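Local coordinates for protein Baccell_00875 (Bacteroides cellulosilyticus DSM 14838, PDB 5NO8) that probably acts as a polysaccharide lyase that removes L-rhamnose caps from complex arabinogalactan proteins by cleaving their rhamnose-glucuronic acid linkage, at residues 155-159 with 160-164; 333-336 with 337-340; 539-542 with 543-546; 643-646 with 647-650. One frame throughout, in Å; residues are numbered along the deposited sequence.

Contact 1: 155-159 with 160-164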
loop_
_atom_site.group_PDB
_atom_site.type_symbol
_atom_site.label_atom_id
_atom_site.label_comp_id
_atom_site.label_asym_id
_atom_site.label_seq_id
_atom_site.Cartn_x
_atom_site.Cartn_y
_atom_site.Cartn_z
ATOM N N ALA A 155 -9.753 -14.610 6.886
ATOM C CA ALA A 155 -9.523 -13.704 8.013
ATOM C C ALA A 155 -8.916 -14.374 9.248
ATOM O O ALA A 155 -8.046 -13.810 9.895
ATOM C CB ALA A 155 -10.801 -12.951 8.384
ATOM N N GLN A 156 -9.333 -15.605 9.544
ATOM C CA GLN A 156 -8.925 -16.234 10.790
ATOM C C GLN A 156 -7.465 -16.655 10.706
ATOM O O GLN A 156 -6.706 -16.398 11.611
ATOM C CB GLN A 156 -9.807 -17.434 11.127
ATOM C CG GLN A 156 -11.200 -17.033 11.623
ATOM C CD GLN A 156 -12.078 -16.329 10.572
ATOM O OE1 GLN A 156 -12.792 -15.365 10.899
ATOM N NE2 GLN A 156 -12.035 -16.806 9.310
ATOM N N GLN A 157 -7.076 -17.286 9.610
ATOM C CA GLN A 157 -5.661 -17.633 9.445
ATOM C C GLN A 157 -4.779 -16.384 9.307
ATOM O O GLN A 157 -3.650 -16.370 9.777
ATOM C CB GLN A 157 -5.464 -18.530 8.240
ATOM C CG GLN A 157 -5.975 -19.936 8.430
ATOM C CD GLN A 157 -5.648 -20.769 7.211
ATOM O OE1 GLN A 157 -6.443 -20.848 6.281
ATOM N NE2 GLN A 157 -4.458 -21.352 7.187
ATOM N N CYS A 158 -5.294 -15.346 8.645
ATOM C CA CYS A 158 -4.522 -14.098 8.502
ATOM C C CYS A 158 -4.210 -13.482 9.847
ATOM O O CYS A 158 -3.066 -13.218 10.161
ATOM C CB CYS A 158 -5.263 -13.088 7.662
ATOM S SG CYS A 158 -5.273 -13.532 5.944
ATOM N N ILE A 159 -5.248 -13.310 10.656
ATOM C CA ILE A 159 -5.128 -12.681 11.952
ATOM C C ILE A 159 -4.129 -13.396 12.867
ATOM O O ILE A 159 -3.348 -12.756 13.577
ATOM C CB ILE A 159 -6.557 -12.564 12.566
ATOM C CG1 ILE A 159 -7.318 -11.424 11.867
ATOM C CG2 ILE A 159 -6.560 -12.434 14.070
ATOM C CD1 ILE A 159 -6.831 -10.030 12.152
ATOM N N ASN A 160 -4.141 -14.727 12.835
ATOM C CA ASN A 160 -3.330 -15.505 13.756
ATOM C C ASN A 160 -1.994 -15.974 13.197
ATOM O O ASN A 160 -1.086 -16.241 13.975
ATOM C CB ASN A 160 -4.150 -16.708 14.227
ATOM C CG ASN A 160 -5.311 -16.278 15.101
ATOM O OD1 ASN A 160 -5.116 -15.792 16.218
ATOM N ND2 ASN A 160 -6.515 -16.428 14.590
ATOM N N SER A 161 -1.914 -16.108 11.878
ATOM C CA SER A 161 -0.865 -16.928 11.242
ATOM C C SER A 161 -0.252 -16.400 9.946
ATOM O O SER A 161 0.413 -17.168 9.250
ATOM C CB SER A 161 -1.459 -18.316 10.929
ATOM O OG SER A 161 -2.052 -18.856 12.100
ATOM N N ARG A 162 -0.494 -15.134 9.613
ATOM C CA ARG A 162 0.131 -14.485 8.447
ATOM C C ARG A 162 0.674 -13.140 8.874
ATOM O O ARG A 162 0.336 -12.634 9.941
ATOM C CB ARG A 162 -0.841 -14.325 7.280
ATOM C CG ARG A 162 -1.435 -15.624 6.740
ATOM C CD ARG A 162 -0.354 -16.486 6.095
ATOM N NE ARG A 162 -0.896 -17.676 5.462
ATOM C CZ ARG A 162 -1.217 -18.802 6.109
ATOM N NH1 ARG A 162 -1.054 -18.910 7.416
ATOM N NH2 ARG A 162 -1.725 -19.824 5.432
ATOM N N ALA A 163 1.525 -12.563 8.039
ATOM C CA ALA A 163 2.205 -11.312 8.415
ATOM C C ALA A 163 2.145 -10.270 7.306
ATOM O O ALA A 163 2.358 -10.589 6.142
ATOM C CB ALA A 163 3.647 -11.597 8.774
ATOM N N HIS A 164 1.881 -9.027 7.705
ATOM C CA HIS A 164 2.106 -7.865 6.835
ATOM C C HIS A 164 3.615 -7.601 6.822
ATOM O O HIS A 164 4.213 -7.291 7.860
ATOM C CB HIS A 164 1.360 -6.658 7.370
ATOM C CG HIS A 164 -0.126 -6.822 7.357
ATOM N ND1 HIS A 164 -0.813 -7.217 6.233
ATOM C CD2 HIS A 164 -1.058 -6.602 8.318
ATOM C CE1 HIS A 164 -2.109 -7.233 6.504
ATOM N NE2 HIS A 164 -2.282 -6.878 7.763
#
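Asn160 sets CG anti to its own carbonyl carbon and beside its backbone N (chi1 -68°), which folds the amide back along the helix until ND2 lies 3.0 Å from Gln156 O. The backbone N of Asn160 binds the same oxygen, Gln156 O, at 3.3 Å. These two donors come from opposite faces of the Gln156 carbonyl plane, each tilted out of it, so one acceptor is gripped twice by a single residue. At the other end of the amide, OD1 accepts from Arg50 NE, which fixes which way round the group lies; Gln156 turns its own OE1 to Asn532. The frame for this is the last turn of helix 155-161, just before the chain passes into strand 163-168, an edge strand of the eight-stranded antiparallel sheet. Arg162 N donates to Cys158 O at 3.3 Å, whereas the bond from Ser161 N to Gln157 O is weak. Arg162 bends at chi2 (-66°), and its aliphatic start lies against the preceding turn, with CG 3.9 Å from Cys158 CA. Its guanidinium then doubles back on the chain: NH1 donates to Ser161 O at 2.9 Å, the oxygen lying in the guanidinium plane while the nitrogen stands above the carbonyl plane. Arg162 NE is taken by Asn151 OD1, so two polar partners set the tilt of the group. Gln157 runs alongside Arg162 and points the same way, with amide and guanidinium planes 81° apart. Ile159 directs its end away from this turn, onto Phe184 and Tyr540.

Contact 2: 333-336 with 337-340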
loop_
_atom_site.group_PDB
_atom_site.type_symbol
_atom_site.label_atom_id
_atom_site.label_comp_id
_atom_site.label_asym_id
_atom_site.label_seq_id
_atom_site.Cartn_x
_atom_site.Cartn_y
_atom_site.Cartn_z
ATOM N N LEU A 333 9.239 13.780 -2.263
ATOM C CA LEU A 333 8.710 14.374 -3.478
ATOM C C LEU A 333 8.448 15.848 -3.228
ATOM O O LEU A 333 7.926 16.210 -2.170
ATOM C CB LEU A 333 7.380 13.705 -3.871
ATOM C CG LEU A 333 6.680 14.183 -5.128
ATOM C CD1 LEU A 333 7.476 13.884 -6.381
ATOM C CD2 LEU A 333 5.290 13.539 -5.253
ATOM N N VAL A 334 8.796 16.669 -4.206
ATOM C CA VAL A 334 8.440 18.081 -4.227
ATOM C C VAL A 334 7.420 18.363 -5.314
ATOM O O VAL A 334 7.611 17.996 -6.497
ATOM C CB VAL A 334 9.691 18.992 -4.376
ATOM C CG1 VAL A 334 9.287 20.464 -4.292
ATOM C CG2 VAL A 334 10.663 18.685 -3.277
ATOM N N ILE A 335 6.331 19.023 -4.921
ATOM C CA ILE A 335 5.289 19.423 -5.871
ATOM C C ILE A 335 5.288 20.964 -5.914
ATOM O O ILE A 335 5.821 21.582 -5.013
ATOM C CB ILE A 335 3.908 18.853 -5.494
ATOM C CG1 ILE A 335 3.412 19.430 -4.179
ATOM C CG2 ILE A 335 3.959 17.322 -5.423
ATOM C CD1 ILE A 335 1.985 19.042 -3.863
ATOM N N SER A 336 4.664 21.563 -6.926
ATOM C CA SER A 336 4.618 23.025 -7.063
ATOM C C SER A 336 3.928 23.595 -5.846
ATOM O O SER A 336 4.532 24.318 -5.044
ATOM C CB SER A 336 3.838 23.443 -8.331
ATOM O OG SER A 336 2.507 22.855 -8.367
ATOM N N ASN A 337 2.646 23.265 -5.711
ATOM C CA ASN A 337 1.906 23.451 -4.468
ATOM C C ASN A 337 0.577 22.720 -4.562
ATOM O O ASN A 337 0.045 22.495 -5.659
ATOM C CB ASN A 337 1.673 24.915 -4.089
ATOM C CG ASN A 337 0.698 25.608 -5.004
ATOM O OD1 ASN A 337 -0.519 25.577 -4.792
ATOM N ND2 ASN A 337 1.234 26.247 -6.022
ATOM N N THR A 338 0.086 22.353 -3.399
ATOM C CA THR A 338 -0.975 21.415 -3.279
ATOM C C THR A 338 -2.265 21.945 -3.828
ATOM O O THR A 338 -2.949 21.229 -4.523
ATOM C CB THR A 338 -1.158 20.989 -1.819
ATOM O OG1 THR A 338 0.128 20.605 -1.317
ATOM C CG2 THR A 338 -2.083 19.839 -1.720
ATOM N N ALA A 339 -2.597 23.198 -3.515
ATOM C CA ALA A 339 -3.837 23.775 -4.012
ATOM C C ALA A 339 -3.877 23.756 -5.547
ATOM O O ALA A 339 -4.905 23.415 -6.139
ATOM C CB ALA A 339 -4.014 25.216 -3.489
ATOM N N ASP A 340 -2.772 24.154 -6.187
ATOM C CA ASP A 340 -2.702 24.185 -7.646
ATOM C C ASP A 340 -2.735 22.760 -8.219
ATOM O O ASP A 340 -3.270 22.554 -9.312
ATOM C CB ASP A 340 -1.414 24.860 -8.168
ATOM C CG ASP A 340 -1.387 26.378 -7.972
ATOM O OD1 ASP A 340 -2.431 26.986 -7.634
ATOM O OD2 ASP A 340 -0.286 26.974 -8.168
HETATM O O HOH W 1 4.468 27.034 -6.386
#
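Between Ile335 and Thr338 the chain changes course within two residues, Ser336 adopting near-helical backbone torsions and Asn337 an extended pair (phi -168°, psi 154°), so that strand 326-335 passes directly into helix 338-352. The turn brings Ile335 CD1 to 3.5 Å from Thr338 OG1, the two side chains crossing obliquely. Asn337 occupies the N-cap position. Its CG sits between the backbone N and the carbonyl carbon (chi1 70°), which swings the amide over the first helical turn. OD1 of Asn337 accepts from Asp340 N at 3.0 Å, the N-H approaching from above the carbonyl plane. In the reverse sense, Asn337 ND2 donates to Asp340 OD2 at 2.7 Å; that oxygen lies in the amide plane but is met from above the carboxylate plane. The exchange differs from a classical capping box because Asp340 takes the side-chain amide rather than the N-cap backbone N-H. Were Asn337 an alanine, Asp340 N would probably lose its capping acceptor and Asp340 OD2 its amide donor, leaving the first turn less firmly tied. A water makes weak bonds to Ser336 O (3.0 Å) and Asn337 ND2. The second carboxylate oxygen of Asp340, OD1, forms a salt bridge with Arg343, while Ser336 OG is hydrogen-bonded to Glu651. Before the turn, the strand runs antiparallel to strand 314-322 and parallel to strand 266-268; after it, Glu268 accepts from Thr338 N, and Ile335 packs against Leu341 of the new helix.

Contact 3: 539-542 with 543-546. With GOL (glycerol), chain C.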
loop_
_atom_site.group_PDB
_atom_site.type_symbol
_atom_site.label_atom_id
_atom_site.label_comp_id
_atom_site.label_asym_id
_atom_site.label_seq_id
_atom_site.Cartn_x
_atom_site.Cartn_y
_atom_site.Cartn_z
ATOM N N ASN A 539 -9.948 -11.799 0.133
ATOM C CA ASN A 539 -10.399 -12.562 1.315
ATOM C C ASN A 539 -10.217 -11.815 2.619
ATOM O O ASN A 539 -11.005 -11.966 3.546
ATOM C CB ASN A 539 -9.683 -13.922 1.433
ATOM C CG ASN A 539 -9.950 -14.850 0.258
ATOM O OD1 ASN A 539 -9.105 -15.722 -0.063
ATOM N ND2 ASN A 539 -11.087 -14.671 -0.407
ATOM N N TYR A 540 -9.147 -11.032 2.690
ATOM C CA TYR A 540 -8.888 -10.197 3.832
ATOM C C TYR A 540 -8.024 -9.093 3.293
ATOM O O TYR A 540 -7.097 -9.380 2.562
ATOM C CB TYR A 540 -8.135 -10.998 4.899
ATOM C CG TYR A 540 -7.711 -10.193 6.087
ATOM C CD1 TYR A 540 -8.613 -9.878 7.099
ATOM C CD2 TYR A 540 -6.394 -9.717 6.204
ATOM C CE1 TYR A 540 -8.235 -9.109 8.188
ATOM C CE2 TYR A 540 -6.002 -8.961 7.302
ATOM C CZ TYR A 540 -6.930 -8.652 8.283
ATOM O OH TYR A 540 -6.549 -7.906 9.371
ATOM N N GLU A 541 -8.295 -7.849 3.669
ATOM C CA GLU A 541 -7.484 -6.722 3.170
ATOM C C GLU A 541 -7.816 -5.425 3.865
ATOM O O GLU A 541 -8.825 -5.300 4.571
ATOM C CB GLU A 541 -7.685 -6.539 1.664
ATOM C CG GLU A 541 -9.145 -6.337 1.266
ATOM C CD GLU A 541 -9.314 -5.323 0.142
ATOM O OE1 GLU A 541 -8.686 -4.228 0.248
ATOM O OE2 GLU A 541 -10.078 -5.588 -0.823
ATOM N N GLN A 542 -6.978 -4.425 3.612
ATOM C CA GLN A 542 -7.159 -3.132 4.212
ATOM C C GLN A 542 -8.475 -2.440 3.850
ATOM O O GLN A 542 -9.014 -1.698 4.688
ATOM C CB GLN A 542 -5.950 -2.238 3.903
ATOM C CG GLN A 542 -6.085 -0.786 4.376
ATOM C CD GLN A 542 -6.567 0.136 3.287
ATOM O OE1 GLN A 542 -6.778 -0.273 2.160
ATOM N NE2 GLN A 542 -6.728 1.408 3.629
ATOM N N SER A 543 -8.998 -2.657 2.650
ATOM C CA SER A 543 -10.275 -2.033 2.294
ATOM C C SER A 543 -11.514 -2.876 2.668
ATOM O O SER A 543 -12.607 -2.600 2.187
ATOM C CB SER A 543 -10.308 -1.546 0.838
ATOM O OG SER A 543 -10.416 -2.604 -0.099
ATOM N N ILE A 544 -11.324 -3.890 3.517
ATOM C CA ILE A 544 -12.406 -4.435 4.379
ATOM C C ILE A 544 -12.296 -3.882 5.796
ATOM O O ILE A 544 -13.267 -3.379 6.354
ATOM C CB ILE A 544 -12.348 -5.984 4.415
ATOM C CG1 ILE A 544 -12.598 -6.528 3.011
ATOM C CG2 ILE A 544 -13.330 -6.546 5.453
ATOM C CD1 ILE A 544 -12.215 -7.989 2.857
ATOM N N VAL A 545 -11.097 -3.931 6.371
ATOM C CA VAL A 545 -10.877 -3.501 7.747
ATOM C C VAL A 545 -11.091 -1.984 7.891
ATOM O O VAL A 545 -11.791 -1.529 8.802
ATOM C CB VAL A 545 -9.460 -3.879 8.245
ATOM C CG1 VAL A 545 -9.193 -3.337 9.650
ATOM C CG2 VAL A 545 -9.282 -5.399 8.225
ATOM N N ALA A 546 -10.495 -1.204 6.992
ATOM C CA ALA A 546 -10.570 0.257 7.153
ATOM C C ALA A 546 -12.016 0.760 7.072
ATOM O O ALA A 546 -12.419 1.549 7.912
ATOM C CB ALA A 546 -9.678 0.994 6.164
HETATM C C1 GOL C . -12.161 -3.384 -3.464
HETATM O O1 GOL C . -12.549 -3.231 -2.088
HETATM C C2 GOL C . -10.669 -3.096 -3.659
HETATM O O2 GOL C . -9.790 -4.032 -2.982
HETATM C C3 GOL C . -10.348 -3.052 -5.163
HETATM O O3 GOL C . -9.387 -4.023 -5.553
#
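Helix 542-559 begins in a side-chain N-cap, in which Glu541 OE1 accepts from Ser543 N at 2.9 Å, met from above the carboxylate plane. Glu541 CG stands between its backbone N and carbonyl carbon (chi1 56°), which turns the carboxylate back to the helix start. Ser543 OG also donates to OE1, although the modelled separation is very short and its exact value doubtful. The backbone oxygen Glu541 O takes two N-H groups, Val545 N nearly in line with the C=O at 3.2 Å and Ile544 N from above the plane at 3.1 Å. The polar groups at this helix start also bind a glycerol, probably from the crystallisation liquor, which is consistent with a pocket here: it donates O2 to Glu541 OE2 (2.7 Å) and O1 to Ser543 OG (3.0 Å), and is held further by Arg593, Trp595 and Asp596. Arg593 forms a salt bridge with Glu541 OE1 as well. Gln542 bends to place NE2 3.9 Å from Ala546 CB, where Trp614 O and Thr618 OG1 accept from it, while OE1 binds Arg593. A leucine in place of Gln542 would probably leave Trp614 O without this donor and Arg593 with one anchor fewer. One residue before the N-cap, Tyr540 packs CE1 against Val545 CG2 at 3.9 Å.

Contact 4: 643-646 with 647-650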
loop_
_atom_site.group_PDB
_atom_site.type_symbol
_atom_site.label_atom_id
_atom_site.label_comp_id
_atom_site.label_asym_id
_atom_site.label_seq_id
_atom_site.Cartn_x
_atom_site.Cartn_y
_atom_site.Cartn_z
ATOM N N ARG A 643 -1.429 13.081 2.232
ATOM C CA ARG A 643 -0.344 13.826 1.587
ATOM C C ARG A 643 0.509 12.904 0.702
ATOM O O ARG A 643 0.858 13.237 -0.443
ATOM C CB ARG A 643 0.514 14.486 2.667
ATOM C CG ARG A 643 1.752 15.133 2.172
ATOM C CD ARG A 643 2.260 16.137 3.187
ATOM N NE ARG A 643 2.644 15.450 4.409
ATOM C CZ ARG A 643 2.205 15.689 5.640
ATOM N NH1 ARG A 643 1.348 16.665 5.905
ATOM N NH2 ARG A 643 2.695 14.985 6.649
ATOM N N ASN A 644 0.773 11.703 1.205
ATOM C CA ASN A 644 1.652 10.790 0.483
ATOM C C ASN A 644 1.004 10.244 -0.785
ATOM O O ASN A 644 1.711 9.854 -1.715
ATOM C CB ASN A 644 2.157 9.695 1.420
ATOM C CG ASN A 644 3.113 10.225 2.458
ATOM O OD1 ASN A 644 3.641 11.336 2.324
ATOM N ND2 ASN A 644 3.309 9.471 3.529
ATOM N N ASN A 645 -0.330 10.246 -0.846
ATOM C CA ASN A 645 -1.017 9.860 -2.042
ATOM C C ASN A 645 -1.040 10.942 -3.119
ATOM O O ASN A 645 -1.479 10.705 -4.231
ATOM C CB ASN A 645 -2.423 9.366 -1.726
ATOM C CG ASN A 645 -2.453 7.950 -1.234
ATOM O OD1 ASN A 645 -2.874 7.058 -1.975
ATOM N ND2 ASN A 645 -2.054 7.731 0.016
ATOM N N LEU A 646 -0.538 12.129 -2.820
ATOM C CA LEU A 646 -0.458 13.167 -3.841
ATOM C C LEU A 646 0.458 12.822 -4.986
ATOM O O LEU A 646 0.345 13.429 -6.044
ATOM C CB LEU A 646 -0.040 14.517 -3.258
ATOM C CG LEU A 646 -1.041 15.153 -2.301
ATOM C CD1 LEU A 646 -0.388 16.360 -1.662
ATOM C CD2 LEU A 646 -2.331 15.515 -3.020
ATOM N N CYS A 647 1.354 11.842 -4.810
ATOM C CA CYS A 647 2.231 11.442 -5.904
ATOM C C CYS A 647 1.499 10.838 -7.098
ATOM O O CYS A 647 2.063 10.774 -8.176
ATOM C CB CYS A 647 3.318 10.510 -5.423
ATOM S SG CYS A 647 2.689 8.893 -4.912
ATOM N N LEU A 648 0.226 10.476 -6.935
ATOM C CA LEU A 648 -0.572 9.918 -8.039
ATOM C C LEU A 648 -1.087 10.977 -9.013
ATOM O O LEU A 648 -1.727 10.642 -9.999
ATOM C CB LEU A 648 -1.747 9.142 -7.463
ATOM C CG LEU A 648 -1.411 7.936 -6.584
ATOM C CD1 LEU A 648 -2.648 7.532 -5.802
ATOM C CD2 LEU A 648 -0.850 6.785 -7.402
ATOM N N PHE A 649 -0.840 12.253 -8.712
ATOM C CA PHE A 649 -1.367 13.397 -9.465
ATOM C C PHE A 649 -0.196 14.223 -9.947
ATOM O O PHE A 649 0.718 14.533 -9.162
ATOM C CB PHE A 649 -2.290 14.211 -8.539
ATOM C CG PHE A 649 -3.379 13.369 -7.968
ATOM C CD1 PHE A 649 -4.526 13.118 -8.712
ATOM C CD2 PHE A 649 -3.227 12.755 -6.734
ATOM C CE1 PHE A 649 -5.500 12.249 -8.230
ATOM C CE2 PHE A 649 -4.211 11.895 -6.247
ATOM C CZ PHE A 649 -5.346 11.652 -7.004
ATOM N N PHE A 650 -0.212 14.529 -11.235
ATOM C CA PHE A 650 0.897 15.178 -11.901
ATOM C C PHE A 650 0.613 16.650 -12.207
ATOM O O PHE A 650 -0.553 17.096 -12.217
ATOM C CB PHE A 650 1.241 14.378 -13.167
ATOM C CG PHE A 650 1.375 12.889 -12.900
ATOM C CD1 PHE A 650 2.235 12.432 -11.895
ATOM C CD2 PHE A 650 0.584 11.981 -13.565
ATOM C CE1 PHE A 650 2.336 11.078 -11.609
ATOM C CE2 PHE A 650 0.682 10.623 -13.300
ATOM C CZ PHE A 650 1.557 10.176 -12.305
#
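Asn644 O lies 3.5 Å from Cys647 SG, a closeness set by the sulfur's position between its own backbone N and carbonyl carbon (chi1 68°). The amide of Asn644 points the other way, where its ND2 is bound to Asn588 O. Next along, Asn645 offers its backbone oxygen to Leu648 N at 3.2 Å, with a nearly straight N-H...O angle of 169° although the donor stands above the carbonyl plane. The same Asn645 O meets the edge of the Phe649 ring, close to the ring plane, with CE2 at 3.6 Å. The side chains of Asn645 and Leu648 run alongside each other in one direction, OD1 to CD1 3.9 Å, while Asn645 ND2 is held by Ser615 OG and Val641 O. Leu646 repeats the pattern one residue on: its N donates to Arg643 O at 3.0 Å, and its own O accepts from Phe649 N at 3.1 Å, again from above the plane. Leu646 O also borders the Phe649 ring edge, 3.7 Å from CD2, so two carbonyl oxygens face C-H groups of one ring. Leu646 itself packs on Leu684 and Tyr687 of helix 682-692, and Phe649 likewise rests on Leu684. Three bonds from an N-H to the carbonyl three residues earlier, from Leu646, Leu648 and Phe649, are the signature of 3-10 geometry, here continuing the end of helix 632-644 before the chain enters a loop.

How the contacts relate
Following the chain from the N terminus, contact 1 comes first, then contacts 2, 3 and 4; each closes a turn of adjoining residues before the next opens, so none nest or cross. Contacts 1 and 3 have centres about 12 Å apart and meet at Tyr540, whose OH is 3.5 Å from Ile159 CD1 and whose ring reaches Cys158, joining helix 155-161 to the start of helix 542-559. Contacts 2 and 4, centres about 9 Å apart, form the second pair: Leu333 CD2 lies 3.6 Å from Cys647 CB, and Thr338 packs on Leu646, joining the strand-to-helix turn to the end of helix 632-644. Contacts 1 and 2 lie on opposite sides of the chain's centre.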